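Local coordinates for uncharacterized protein (Mycobacterium tuberculosis CAS/NITR204, PDB 5VYQ) that probably transfers a formyl group from a folate cofactor to the sugar amine of dTDP-4-amino-4,6-dideoxyglucose, at residues I72-H83 and L92-P103; Q115-G126 and S154-L162. All blocks are in the same frame, centred on the assembly; numbering follows the deposited sequence.

In the fold
Contact 1 comes first in the chain and contact 2 follows; their centres lie about 26 Å apart on opposite sides of the chain's centre. They meet the same mixed six-stranded sheet: contact 1 pairs strands 78-82 and 97-102 within it, while contact 2 packs helix 114-121 and residues 125-126 of the strand beside 97-102 in the sheet against helix 155-179. The two also touch directly, Pro103 on Leu162 and His83 on Tyr159. Both reach the bound dTDP-sugar, contact 1 with His83 and His102 and contact 2 with Gln115 and Tyr159, so one nucleotide-sugar pocket is assembled from distant parts of the family's formyltransferase region.

Contact 1. Residues I72-H83 and L92-P103; sequences IVERYDLVLSFH and LIDGVRCVNVHP. With LI (lithium ion), chain M; NA (sodium ion), chain G; NA (sodium ion), chain H; 0FX (dTDP-4-amino-4,6-dideoxyglucose), chain D.
Two waters donate to Asp77 O and bridge it to Arg97: one accepts from Arg97 N, the other from NH1. Bent at chi3 (54°), the arginine chain lays one face of its guanidinium against Leu78 CD1, 3.7 Å from Arg97 CZ. The flat face, which offers no N-H, accepts an aliphatic methyl, while at the edge NH2 bonds to Ile177 O and Tyr182 OH. From here the parallel strands of a beta-alpha-beta unit run together. Val79 and Ser81 each bond through both N and O, the Ser81 N to Val99 O link measuring 2.8 Å. Branched side chains fill the flanks: Leu80 lies side by side with Val99, CD2 to CB 3.7 Å, and on the other face the side chains of Val79 and Val96 cross at about a right angle, meeting CG2 to CG1. There too, Ser81 OG, placed by chi1 163°, donates to Asn100 OD1 over 2.8 Å, tilted 23° from the amide plane; a small hydroxyl can restrain this amide beside the folinic acid without crowding it. Pro103 CD makes a CH-pi contact over one face of the His83 ring, whose ND1 donates to phosphate oxygen O3P at 2.8 Å and whose NE2 is hydrogen-bonded to Glu166. His102 ND1 and the sugar amine N4A share a lithium ion with Asp137. His83 thus grips the phosphate, while His102 and Asn100 mark the amine and folate side, consistent with formyl transfer.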
loop_
_atom_site.group_PDB
_atom_site.type_symbol
_atom_site.label_atom_id
_atom_site.label_comp_id
_atom_site.label_asym_id
_atom_site.label_seq_id
_atom_site.Cartn_x
_atom_site.Cartn_y
_atom_site.Cartn_z
ATOM N N ILE A 72 24.270 -39.790 -3.607
ATOM C CA ILE A 72 24.249 -38.945 -2.399
ATOM C C ILE A 72 24.433 -39.754 -1.113
ATOM O O ILE A 72 25.266 -39.415 -0.263
ATOM C CB ILE A 72 22.979 -38.067 -2.360
ATOM C CG1 ILE A 72 22.943 -37.063 -3.513
ATOM C CG2 ILE A 72 22.873 -37.342 -1.050
ATOM C CD1 ILE A 72 21.579 -36.488 -3.796
ATOM N N VAL A 73 23.670 -40.834 -0.963
ATOM C CA VAL A 73 23.754 -41.659 0.215
ATOM C C VAL A 73 25.160 -42.267 0.338
ATOM O O VAL A 73 25.746 -42.283 1.412
ATOM C CB VAL A 73 22.648 -42.743 0.209
ATOM C CG1 VAL A 73 22.870 -43.860 1.239
ATOM C CG2 VAL A 73 21.284 -42.127 0.428
ATOM N N GLU A 74 25.733 -42.701 -0.776
ATOM C CA GLU A 74 27.078 -43.279 -0.731
ATOM C C GLU A 74 28.158 -42.266 -0.303
ATOM O O GLU A 74 28.994 -42.571 0.558
ATOM C CB GLU A 74 27.447 -43.854 -2.093
ATOM C CG GLU A 74 28.870 -44.385 -2.252
ATOM C CD GLU A 74 29.143 -44.756 -3.701
ATOM O OE1 GLU A 74 29.908 -44.036 -4.368
ATOM O OE2 GLU A 74 28.578 -45.761 -4.184
ATOM N N ARG A 75 28.122 -41.080 -0.888
ATOM C CA ARG A 75 29.212 -40.122 -0.792
ATOM C C ARG A 75 29.178 -39.153 0.376
ATOM O O ARG A 75 30.225 -38.559 0.684
ATOM C CB ARG A 75 29.278 -39.341 -2.080
ATOM C CG ARG A 75 29.624 -40.346 -3.166
ATOM C CD ARG A 75 29.571 -39.697 -4.502
ATOM N NE ARG A 75 29.684 -40.748 -5.510
ATOM C CZ ARG A 75 29.403 -40.589 -6.801
ATOM N NH1 ARG A 75 29.019 -39.405 -7.270
ATOM N NH2 ARG A 75 29.499 -41.660 -7.599
ATOM N N TYR A 76 27.991 -38.915 0.948
ATOM C CA TYR A 76 27.884 -37.920 2.002
ATOM C C TYR A 76 27.512 -38.540 3.334
ATOM O O TYR A 76 26.893 -39.585 3.366
ATOM C CB TYR A 76 26.904 -36.813 1.636
ATOM C CG TYR A 76 27.309 -36.019 0.421
ATOM C CD1 TYR A 76 28.175 -34.947 0.526
ATOM C CD2 TYR A 76 26.825 -36.348 -0.822
ATOM C CE1 TYR A 76 28.560 -34.230 -0.579
ATOM C CE2 TYR A 76 27.219 -35.648 -1.940
ATOM C CZ TYR A 76 28.089 -34.582 -1.830
ATOM O OH TYR A 76 28.395 -33.869 -2.985
ATOM N N ASP A 77 27.900 -37.876 4.417
ATOM C CA ASP A 77 27.561 -38.256 5.767
ATOM C C ASP A 77 26.359 -37.483 6.280
ATOM O O ASP A 77 25.764 -37.894 7.269
ATOM C CB ASP A 77 28.735 -38.032 6.711
ATOM C CG ASP A 77 29.981 -38.823 6.267
ATOM O OD1 ASP A 77 29.850 -40.048 6.041
ATOM O OD2 ASP A 77 31.029 -38.160 6.144
ATOM N N LEU A 78 26.073 -36.334 5.694
ATOM C CA LEU A 78 25.010 -35.429 6.182
ATOM C C LEU A 78 24.505 -34.624 4.979
ATOM O O LEU A 78 25.298 -34.124 4.172
ATOM C CB LEU A 78 25.604 -34.487 7.213
ATOM C CG LEU A 78 24.746 -33.305 7.689
ATOM C CD1 LEU A 78 23.477 -33.823 8.370
ATOM C CD2 LEU A 78 25.499 -32.348 8.617
ATOM N N VAL A 79 23.200 -34.514 4.831
ATOM C CA VAL A 79 22.628 -33.690 3.775
ATOM C C VAL A 79 21.802 -32.589 4.461
ATOM O O VAL A 79 20.928 -32.874 5.265
ATOM C CB VAL A 79 21.746 -34.525 2.815
ATOM C CG1 VAL A 79 21.146 -33.661 1.736
ATOM C CG2 VAL A 79 22.573 -35.614 2.171
ATOM N N LEU A 80 22.064 -31.354 4.086
ATOM C CA LEU A 80 21.272 -30.223 4.578
ATOM C C LEU A 80 20.399 -29.609 3.504
ATOM O O LEU A 80 20.843 -29.330 2.396
ATOM C CB LEU A 80 22.227 -29.167 5.083
ATOM C CG LEU A 80 23.243 -29.592 6.122
ATOM C CD1 LEU A 80 24.109 -28.437 6.580
ATOM C CD2 LEU A 80 22.585 -30.260 7.316
ATOM N N SER A 81 19.131 -29.415 3.852
ATOM C CA SER A 81 18.207 -28.618 3.044
ATOM C C SER A 81 18.216 -27.189 3.581
ATOM O O SER A 81 17.723 -26.922 4.691
ATOM C CB SER A 81 16.803 -29.211 3.087
ATOM O OG SER A 81 15.798 -28.279 2.656
ATOM N N PHE A 82 18.810 -26.287 2.797
ATOM C CA PHE A 82 18.779 -24.865 3.050
ATOM C C PHE A 82 17.733 -24.302 2.100
ATOM O O PHE A 82 18.058 -23.684 1.093
ATOM C CB PHE A 82 20.177 -24.263 2.872
ATOM C CG PHE A 82 21.085 -24.341 4.074
ATOM C CD1 PHE A 82 20.981 -25.336 5.007
ATOM C CD2 PHE A 82 22.076 -23.393 4.251
ATOM C CE1 PHE A 82 21.852 -25.403 6.086
ATOM C CE2 PHE A 82 22.941 -23.435 5.342
ATOM C CZ PHE A 82 22.853 -24.471 6.243
ATOM N N HIS A 83 16.452 -24.568 2.419
ATOM C CA HIS A 83 15.360 -24.167 1.573
ATOM C C HIS A 83 15.461 -24.815 0.196
ATOM O O HIS A 83 15.321 -24.148 -0.848
ATOM C CB HIS A 83 15.252 -22.652 1.348
ATOM C CG HIS A 83 15.163 -21.777 2.569
ATOM N ND1 HIS A 83 14.557 -20.538 2.500
ATOM C CD2 HIS A 83 15.657 -21.883 3.828
ATOM C CE1 HIS A 83 14.673 -19.927 3.667
ATOM N NE2 HIS A 83 15.311 -20.733 4.496
ATOM N N LEU A 92 16.482 -41.400 0.307
ATOM C CA LEU A 92 17.484 -40.443 0.694
ATOM C C LEU A 92 17.381 -40.225 2.189
ATOM O O LEU A 92 18.364 -40.409 2.887
ATOM C CB LEU A 92 17.308 -39.115 -0.040
ATOM C CG LEU A 92 18.274 -38.001 0.368
ATOM C CD1 LEU A 92 19.717 -38.432 0.150
ATOM C CD2 LEU A 92 17.994 -36.741 -0.439
ATOM N N ILE A 93 16.178 -39.911 2.679
ATOM C CA ILE A 93 16.030 -39.605 4.087
ATOM C C ILE A 93 16.280 -40.824 4.984
ATOM O O ILE A 93 16.748 -40.673 6.109
ATOM C CB ILE A 93 14.704 -38.941 4.406
ATOM C CG1 ILE A 93 13.541 -39.821 4.076
ATOM C CG2 ILE A 93 14.579 -37.589 3.692
ATOM C CD1 ILE A 93 12.237 -39.287 4.657
ATOM N N ASP A 94 16.026 -41.995 4.439
ATOM C CA ASP A 94 16.203 -43.238 5.168
ATOM C C ASP A 94 17.655 -43.699 5.150
ATOM O O ASP A 94 18.013 -44.538 6.025
ATOM C CB ASP A 94 15.352 -44.390 4.609
ATOM C CG ASP A 94 13.839 -44.169 4.657
ATOM O OD1 ASP A 94 13.342 -43.274 5.395
ATOM O OD2 ASP A 94 13.150 -44.966 3.989
ATOM N N GLY A 95 18.465 -43.184 4.207
ATOM C CA GLY A 95 19.832 -43.695 4.004
ATOM C C GLY A 95 20.959 -42.781 4.439
ATOM O O GLY A 95 22.147 -43.181 4.465
ATOM N N VAL A 96 20.630 -41.541 4.793
ATOM C CA VAL A 96 21.635 -40.616 5.310
ATOM C C VAL A 96 20.931 -39.596 6.211
ATOM O O VAL A 96 19.768 -39.276 5.938
ATOM C CB VAL A 96 22.441 -39.940 4.200
ATOM C CG1 VAL A 96 21.528 -39.103 3.290
ATOM C CG2 VAL A 96 23.633 -39.174 4.805
ATOM N N ARG A 97 21.630 -39.105 7.229
ATOM C CA ARG A 97 21.031 -38.076 8.106
ATOM C C ARG A 97 20.758 -36.823 7.294
ATOM O O ARG A 97 21.653 -36.275 6.663
ATOM C CB ARG A 97 21.965 -37.773 9.280
ATOM C CG ARG A 97 21.299 -36.906 10.356
ATOM C CD ARG A 97 22.069 -36.972 11.662
ATOM N NE ARG A 97 23.491 -36.639 11.505
ATOM C CZ ARG A 97 24.025 -35.440 11.680
ATOM N NH1 ARG A 97 25.309 -35.242 11.459
ATOM N NH2 ARG A 97 23.290 -34.416 12.076
ATOM N N CYS A 98 19.497 -36.372 7.291
ATOM C CA CYS A 98 19.119 -35.198 6.543
ATOM C C CYS A 98 18.509 -34.208 7.536
ATOM O O CYS A 98 17.708 -34.585 8.408
ATOM C CB CYS A 98 18.071 -35.510 5.463
ATOM S SG CYS A 98 18.643 -36.602 4.130
ATOM N N VAL A 99 18.900 -32.954 7.390
ATOM C CA VAL A 99 18.485 -31.887 8.289
ATOM C C VAL A 99 18.007 -30.728 7.448
ATOM O O VAL A 99 18.640 -30.365 6.465
ATOM C CB VAL A 99 19.681 -31.488 9.187
ATOM C CG1 VAL A 99 19.424 -30.231 10.002
ATOM C CG2 VAL A 99 19.976 -32.619 10.143
ATOM N N ASN A 100 16.890 -30.141 7.869
ATOM C CA ASN A 100 16.257 -29.011 7.240
ATOM C C ASN A 100 16.392 -27.760 8.090
ATOM O O ASN A 100 16.287 -27.814 9.312
ATOM C CB ASN A 100 14.768 -29.327 7.077
ATOM C CG ASN A 100 14.049 -28.339 6.198
ATOM O OD1 ASN A 100 14.569 -27.895 5.167
ATOM N ND2 ASN A 100 12.792 -28.055 6.536
ATOM N N VAL A 101 16.635 -26.649 7.407
ATOM C CA VAL A 101 16.527 -25.349 8.010
ATOM C C VAL A 101 15.308 -24.637 7.431
ATOM O O VAL A 101 15.278 -24.286 6.256
ATOM C CB VAL A 101 17.777 -24.500 7.766
ATOM C CG1 VAL A 101 17.569 -23.110 8.346
ATOM C CG2 VAL A 101 19.016 -25.223 8.271
ATOM N N HIS A 102 14.306 -24.527 8.276
ATOM C CA HIS A 102 12.947 -24.149 7.859
ATOM C C HIS A 102 12.561 -22.805 8.453
ATOM O O HIS A 102 12.622 -22.623 9.706
ATOM C CB HIS A 102 11.958 -25.161 8.377
ATOM C CG HIS A 102 10.516 -24.807 8.197
ATOM N ND1 HIS A 102 9.942 -24.547 6.962
ATOM C CD2 HIS A 102 9.510 -24.754 9.105
ATOM C CE1 HIS A 102 8.658 -24.287 7.142
ATOM N NE2 HIS A 102 8.378 -24.395 8.428
ATOM N N PRO A 103 12.130 -21.877 7.591
ATOM C CA PRO A 103 11.736 -20.554 8.075
ATOM C C PRO A 103 10.275 -20.512 8.576
ATOM O O PRO A 103 9.475 -19.640 8.208
ATOM C CB PRO A 103 11.999 -19.667 6.847
ATOM C CG PRO A 103 11.603 -20.563 5.721
ATOM C CD PRO A 103 12.090 -21.942 6.122
HETATM LI LI LI M . 10.117 -26.125 5.038
HETATM NA NA NA G . 26.481 -41.881 3.609
HETATM NA NA NA H . 33.472 -38.394 5.413
HETATM O O4P 0FX D . 11.707 -18.990 1.967
HETATM P P2 0FX D . 11.584 -20.017 0.894
HETATM O O3P 0FX D . 12.876 -20.484 0.259
HETATM O O1G 0FX D . 10.690 -21.151 1.616
HETATM C C1G 0FX D . 9.861 -22.045 0.895
HETATM C C2G 0FX D . 8.806 -22.561 1.882
HETATM O O2G 0FX D . 8.139 -21.401 2.401
HETATM C C3G 0FX D . 9.505 -23.281 3.047
HETATM O O3G 0FX D . 8.572 -23.620 4.103
HETATM C C4G 0FX D . 10.314 -24.446 2.491
HETATM N N4A 0FX D . 11.014 -25.060 3.644
HETATM C C5G 0FX D . 11.289 -23.912 1.441
HETATM C C6G 0FX D . 11.858 -25.106 0.676
HETATM O O5G 0FX D . 10.665 -23.127 0.410
HETATM O OPP 0FX D . 10.572 -19.545 -0.266
HETATM P P 0FX D . 10.767 -18.445 -1.431
HETATM O O1P 0FX D . 10.073 -18.990 -2.619
HETATM O O2P 0FX D . 12.212 -18.015 -1.464
HETATM O O5 0FX D . 9.943 -17.169 -0.915
HETATM C C5 0FX D . 10.405 -16.369 0.149
HETATM C C4 0FX D . 9.275 -15.472 0.616
HETATM O O4 0FX D . 8.943 -14.587 -0.451
HETATM C C3 0FX D . 7.942 -16.145 0.941
HETATM O O3 0FX D . 7.925 -16.610 2.296
HETATM C C2 0FX D . 6.887 -15.075 0.736
HETATM C C1 0FX D . 7.537 -14.319 -0.402
HETATM N N11 0FX D . 6.965 -14.691 -1.701
HETATM C C61 0FX D . 7.572 -15.486 -2.606
HETATM C C51 0FX D . 6.986 -15.761 -3.827
HETATM C C5A 0FX D . 7.680 -16.691 -4.790
HETATM C C21 0FX D . 5.800 -14.046 -2.111
HETATM O O21 0FX D . 5.223 -13.226 -1.264
HETATM N N31 0FX D . 5.199 -14.296 -3.276
HETATM C C41 0FX D . 5.820 -15.110 -4.159
HETATM O O41 0FX D . 5.204 -15.322 -5.340
HETATM O O HOH W 1 26.241 -37.582 9.955
HETATM O O HOH W 2 24.192 -40.235 8.152
HETATM O O HOH W 3 28.035 -41.832 5.410
HETATM O O HOH W 4 13.908 -25.327 4.164
HETATM O O HOH W 5 24.792 -42.693 4.852
HETATM O O HOH W 6 27.451 -43.851 3.440
HETATM O O HOH W 7 35.678 -37.717 4.943
HETATM O O HOH W 8 33.273 -39.619 3.731
#

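Contact 2. Residues Q115-G126 and S154-L162; sequences QVFSIIDGQKVG and SSGSVYARL. With 0FX (dTDP-4-amino-4,6-dideoxyglucose), chain D.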
loop_
_atom_site.group_PDB
_atom_site.type_symbol
_atom_site.label_atom_id
_atom_site.label_comp_id
_atom_site.label_asym_id
_atom_site.label_seq_id
_atom_site.Cartn_x
_atom_site.Cartn_y
_atom_site.Cartn_z
ATOM N N GLN A 115 5.155 -17.292 7.560
ATOM C CA GLN A 115 4.829 -15.988 8.178
ATOM C C GLN A 115 3.541 -15.416 7.551
ATOM O O GLN A 115 2.845 -14.664 8.216
ATOM C CB GLN A 115 5.957 -14.953 8.041
ATOM C CG GLN A 115 6.230 -14.332 6.652
ATOM C CD GLN A 115 6.917 -15.255 5.690
ATOM O OE1 GLN A 115 7.427 -16.328 6.078
ATOM N NE2 GLN A 115 6.887 -14.892 4.418
ATOM N N VAL A 116 3.248 -15.736 6.292
ATOM C CA VAL A 116 2.001 -15.282 5.670
ATOM C C VAL A 116 0.829 -15.779 6.499
ATOM O O VAL A 116 -0.043 -15.027 6.920
ATOM C CB VAL A 116 1.865 -15.724 4.201
ATOM C CG1 VAL A 116 0.502 -15.357 3.685
ATOM C CG2 VAL A 116 2.996 -15.161 3.348
ATOM N N PHE A 117 0.870 -17.053 6.820
ATOM C CA PHE A 117 -0.213 -17.702 7.510
ATOM C C PHE A 117 -0.210 -17.289 8.984
ATOM O O PHE A 117 -1.294 -17.084 9.600
ATOM C CB PHE A 117 -0.132 -19.224 7.282
ATOM C CG PHE A 117 -0.406 -19.620 5.879
ATOM C CD1 PHE A 117 -1.718 -19.803 5.460
ATOM C CD2 PHE A 117 0.626 -19.767 4.953
ATOM C CE1 PHE A 117 -2.020 -20.187 4.180
ATOM C CE2 PHE A 117 0.314 -20.133 3.659
ATOM C CZ PHE A 117 -0.993 -20.320 3.267
ATOM N N SER A 118 0.968 -17.095 9.574
ATOM C CA SER A 118 0.996 -16.676 10.975
ATOM C C SER A 118 0.554 -15.236 11.227
ATOM O O SER A 118 -0.015 -14.916 12.281
ATOM C CB SER A 118 2.389 -16.870 11.566
ATOM O OG SER A 118 2.606 -18.241 11.826
ATOM N N ILE A 119 0.806 -14.361 10.269
ATOM C CA ILE A 119 0.274 -13.006 10.400
ATOM C C ILE A 119 -1.242 -13.057 10.531
ATOM O O ILE A 119 -1.832 -12.264 11.258
ATOM C CB ILE A 119 0.706 -12.131 9.201
ATOM C CG1 ILE A 119 2.187 -11.796 9.398
ATOM C CG2 ILE A 119 -0.085 -10.829 9.089
ATOM C CD1 ILE A 119 2.917 -11.276 8.202
ATOM N N ILE A 120 -1.859 -13.921 9.769
ATOM C CA ILE A 120 -3.320 -14.042 9.781
ATOM C C ILE A 120 -3.822 -14.797 10.990
ATOM O O ILE A 120 -4.815 -14.381 11.588
ATOM C CB ILE A 120 -3.828 -14.708 8.504
ATOM C CG1 ILE A 120 -3.638 -13.742 7.327
ATOM C CG2 ILE A 120 -5.267 -15.246 8.645
ATOM C CD1 ILE A 120 -3.684 -14.448 6.004
ATOM N N ASP A 121 -3.188 -15.912 11.344
ATOM C CA ASP A 121 -3.752 -16.736 12.401
ATOM C C ASP A 121 -3.207 -16.527 13.800
ATOM O O ASP A 121 -3.743 -17.105 14.733
ATOM C CB ASP A 121 -3.792 -18.214 12.015
ATOM C CG ASP A 121 -2.445 -18.918 12.045
ATOM O OD1 ASP A 121 -1.466 -18.298 12.476
ATOM O OD2 ASP A 121 -2.436 -20.107 11.588
ATOM N N GLY A 122 -2.142 -15.767 13.979
ATOM C CA GLY A 122 -1.579 -15.462 15.309
ATOM C C GLY A 122 -0.692 -16.541 15.884
ATOM O O GLY A 122 -0.204 -16.425 17.022
ATOM N N GLN A 123 -0.450 -17.605 15.120
ATOM C CA GLN A 123 0.442 -18.653 15.570
ATOM C C GLN A 123 1.871 -18.153 15.533
ATOM O O GLN A 123 2.155 -17.236 14.796
ATOM C CB GLN A 123 0.295 -19.924 14.729
ATOM C CG GLN A 123 -1.065 -20.601 14.931
ATOM C CD GLN A 123 -1.048 -22.031 14.423
ATOM O OE1 GLN A 123 -0.849 -22.972 15.203
ATOM N NE2 GLN A 123 -1.205 -22.197 13.120
ATOM N N LYS A 124 2.763 -18.758 16.292
ATOM C CA LYS A 124 4.183 -18.380 16.267
ATOM C C LYS A 124 4.777 -18.551 14.886
ATOM O O LYS A 124 4.387 -19.436 14.139
ATOM C CB LYS A 124 5.010 -19.233 17.186
ATOM C CG LYS A 124 4.738 -18.903 18.647
ATOM C CD LYS A 124 5.543 -19.788 19.590
ATOM C CE LYS A 124 5.087 -19.518 21.037
ATOM N NZ LYS A 124 6.144 -20.039 21.937
ATOM N N VAL A 125 5.765 -17.730 14.602
ATOM C CA VAL A 125 6.643 -17.972 13.477
ATOM C C VAL A 125 8.081 -17.813 13.973
ATOM O O VAL A 125 8.374 -17.311 15.067
ATOM C CB VAL A 125 6.312 -17.042 12.274
ATOM C CG1 VAL A 125 6.838 -15.637 12.524
ATOM C CG2 VAL A 125 6.836 -17.645 10.957
ATOM N N GLY A 126 9.029 -18.219 13.147
ATOM C CA GLY A 126 10.444 -18.242 13.560
ATOM C C GLY A 126 11.170 -19.186 12.617
ATOM O O GLY A 126 10.739 -19.347 11.473
ATOM N N SER A 154 4.675 -6.782 7.706
ATOM C CA SER A 154 4.158 -7.497 6.550
ATOM C C SER A 154 4.914 -8.800 6.410
ATOM O O SER A 154 5.905 -9.029 7.133
ATOM C CB SER A 154 4.392 -6.599 5.329
ATOM O OG SER A 154 5.755 -6.265 5.246
ATOM N N SER A 155 4.472 -9.626 5.477
ATOM C CA SER A 155 5.274 -10.802 5.132
ATOM C C SER A 155 6.742 -10.435 4.851
ATOM O O SER A 155 7.697 -11.060 5.346
ATOM C CB SER A 155 4.659 -11.564 3.979
ATOM O OG SER A 155 5.577 -12.538 3.503
ATOM N N GLY A 156 6.966 -9.371 4.089
ATOM C CA GLY A 156 8.323 -9.014 3.678
ATOM C C GLY A 156 9.182 -8.594 4.862
ATOM O O GLY A 156 10.331 -8.978 4.978
ATOM N N SER A 157 8.637 -7.804 5.779
ATOM C CA SER A 157 9.421 -7.332 6.897
ATOM C C SER A 157 9.722 -8.471 7.880
ATOM O O SER A 157 10.825 -8.539 8.423
ATOM C CB SER A 157 8.805 -6.138 7.590
ATOM O OG SER A 157 7.553 -6.403 8.197
ATOM N N VAL A 158 8.763 -9.360 8.104
ATOM C CA VAL A 158 9.003 -10.519 8.982
ATOM C C VAL A 158 10.060 -11.439 8.356
ATOM O O VAL A 158 10.997 -11.896 9.016
ATOM C CB VAL A 158 7.741 -11.300 9.296
ATOM C CG1 VAL A 158 8.072 -12.611 10.036
ATOM C CG2 VAL A 158 6.757 -10.417 10.059
ATOM N N TYR A 159 9.932 -11.690 7.065
ATOM C CA TYR A 159 10.825 -12.607 6.361
ATOM C C TYR A 159 12.275 -12.129 6.442
ATOM O O TYR A 159 13.178 -12.936 6.657
ATOM C CB TYR A 159 10.398 -12.706 4.899
ATOM C CG TYR A 159 11.089 -13.821 4.158
ATOM C CD1 TYR A 159 10.804 -15.143 4.388
ATOM C CD2 TYR A 159 12.106 -13.519 3.284
ATOM C CE1 TYR A 159 11.477 -16.155 3.701
ATOM C CE2 TYR A 159 12.810 -14.501 2.615
ATOM C CZ TYR A 159 12.485 -15.818 2.829
ATOM O OH TYR A 159 13.135 -16.802 2.153
ATOM N N ALA A 160 12.514 -10.834 6.329
ATOM C CA ALA A 160 13.858 -10.307 6.421
ATOM C C ALA A 160 14.449 -10.618 7.788
ATOM O O ALA A 160 15.617 -11.057 7.886
ATOM C CB ALA A 160 13.879 -8.821 6.129
ATOM N N ARG A 161 13.648 -10.498 8.845
ATOM C CA ARG A 161 14.115 -10.880 10.175
ATOM C C ARG A 161 14.297 -12.398 10.293
ATOM O O ARG A 161 15.254 -12.873 10.924
ATOM C CB ARG A 161 13.198 -10.336 11.282
ATOM C CG ARG A 161 13.138 -8.800 11.340
ATOM C CD ARG A 161 12.678 -8.167 12.650
ATOM N NE ARG A 161 11.405 -8.696 13.109
ATOM C CZ ARG A 161 10.230 -8.268 12.666
ATOM N NH1 ARG A 161 9.140 -8.843 13.111
ATOM N NH2 ARG A 161 10.155 -7.287 11.751
ATOM N N LEU A 162 13.415 -13.183 9.681
ATOM C CA LEU A 162 13.617 -14.631 9.626
ATOM C C LEU A 162 14.942 -15.050 9.011
ATOM O O LEU A 162 15.605 -15.964 9.523
ATOM C CB LEU A 162 12.466 -15.369 8.925
ATOM C CG LEU A 162 11.118 -15.236 9.598
ATOM C CD1 LEU A 162 10.069 -15.935 8.734
ATOM C CD2 LEU A 162 11.084 -15.867 10.952
HETATM O O4P 0FX D . 11.707 -18.990 1.967
HETATM P P2 0FX D . 11.584 -20.017 0.894
HETATM O O3P 0FX D . 12.876 -20.484 0.259
HETATM O O1G 0FX D . 10.690 -21.151 1.616
HETATM C C1G 0FX D . 9.861 -22.045 0.895
HETATM C C2G 0FX D . 8.806 -22.561 1.882
HETATM O O2G 0FX D . 8.139 -21.401 2.401
HETATM C C3G 0FX D . 9.505 -23.281 3.047
HETATM O O3G 0FX D . 8.572 -23.620 4.103
HETATM C C4G 0FX D . 10.314 -24.446 2.491
HETATM N N4A 0FX D . 11.014 -25.060 3.644
HETATM C C5G 0FX D . 11.289 -23.912 1.441
HETATM C C6G 0FX D . 11.858 -25.106 0.676
HETATM O O5G 0FX D . 10.665 -23.127 0.410
HETATM O OPP 0FX D . 10.572 -19.545 -0.266
HETATM P P 0FX D . 10.767 -18.445 -1.431
HETATM O O1P 0FX D . 10.073 -18.990 -2.619
HETATM O O2P 0FX D . 12.212 -18.015 -1.464
HETATM O O5 0FX D . 9.943 -17.169 -0.915
HETATM C C5 0FX D . 10.405 -16.369 0.149
HETATM C C4 0FX D . 9.275 -15.472 0.616
HETATM O O4 0FX D . 8.943 -14.587 -0.451
HETATM C C3 0FX D . 7.942 -16.145 0.941
HETATM O O3 0FX D . 7.925 -16.610 2.296
HETATM C C2 0FX D . 6.887 -15.075 0.736
HETATM C C1 0FX D . 7.537 -14.319 -0.402
HETATM N N11 0FX D . 6.965 -14.691 -1.701
HETATM C C61 0FX D . 7.572 -15.486 -2.606
HETATM C C51 0FX D . 6.986 -15.761 -3.827
HETATM C C5A 0FX D . 7.680 -16.691 -4.790
HETATM C C21 0FX D . 5.800 -14.046 -2.111
HETATM O O21 0FX D . 5.223 -13.226 -1.264
HETATM N N31 0FX D . 5.199 -14.296 -3.276
HETATM C C41 0FX D . 5.820 -15.110 -4.159
HETATM O O41 0FX D . 5.204 -15.322 -5.340
#
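Gln115 is a knob in a hole formed by Ser155, Val158, Tyr159 and Leu162, where helix 115-121 crosses helix 155-162 at 120° with axes 9.8 Å apart. Its CG stands between the backbone N and the carbonyl carbon, and a second bend at chi2 (-74°) curls the chain across the neighbouring helix. The length of glutamine suits the place: CB packs on Val158 CG1 while the amide reaches both Ser155 and the ligand. Both partners of NE2 are met almost straight on. Ser155 OG, 2.8 Å from Gln115 NE2, lies in the amide plane, and deoxyribose oxygen O3 of the bound dTDP-4-amino-4,6-dideoxyglucose accepts from the same nitrogen at 2.9 Å. Ser155 OG is also hydrogen-bonded to His225, which gives the hydroxyl a second partner.

Tyr159 approaches the ligand in a different way. One face of its ring lies against the deoxyribose, with C4 3.8 Å above the plane over the centre, and its hydroxyl donates to phosphate oxygen O4P at 2.6 Å. The phenol therefore offers a flat surface to the sugar and a polar end to the phosphate. Beside this polar cluster the side chains of Val125 and Val158 cross at a slant, CG1 to CG1. Ile119 CD1 instead rests on the backbone of the opening turn of helix 155-179, 3.5 Å from Ser155 N. That turn carries a capping box: Ser154 N donates to Ser157 OG, and Ser157 N returns a weak bond to Ser154 OG. Leu162 divides its branches between the two parts of the other segment, with CD1 beside Gln115 OE1 and CD2 3.5 Å from Gly126 O.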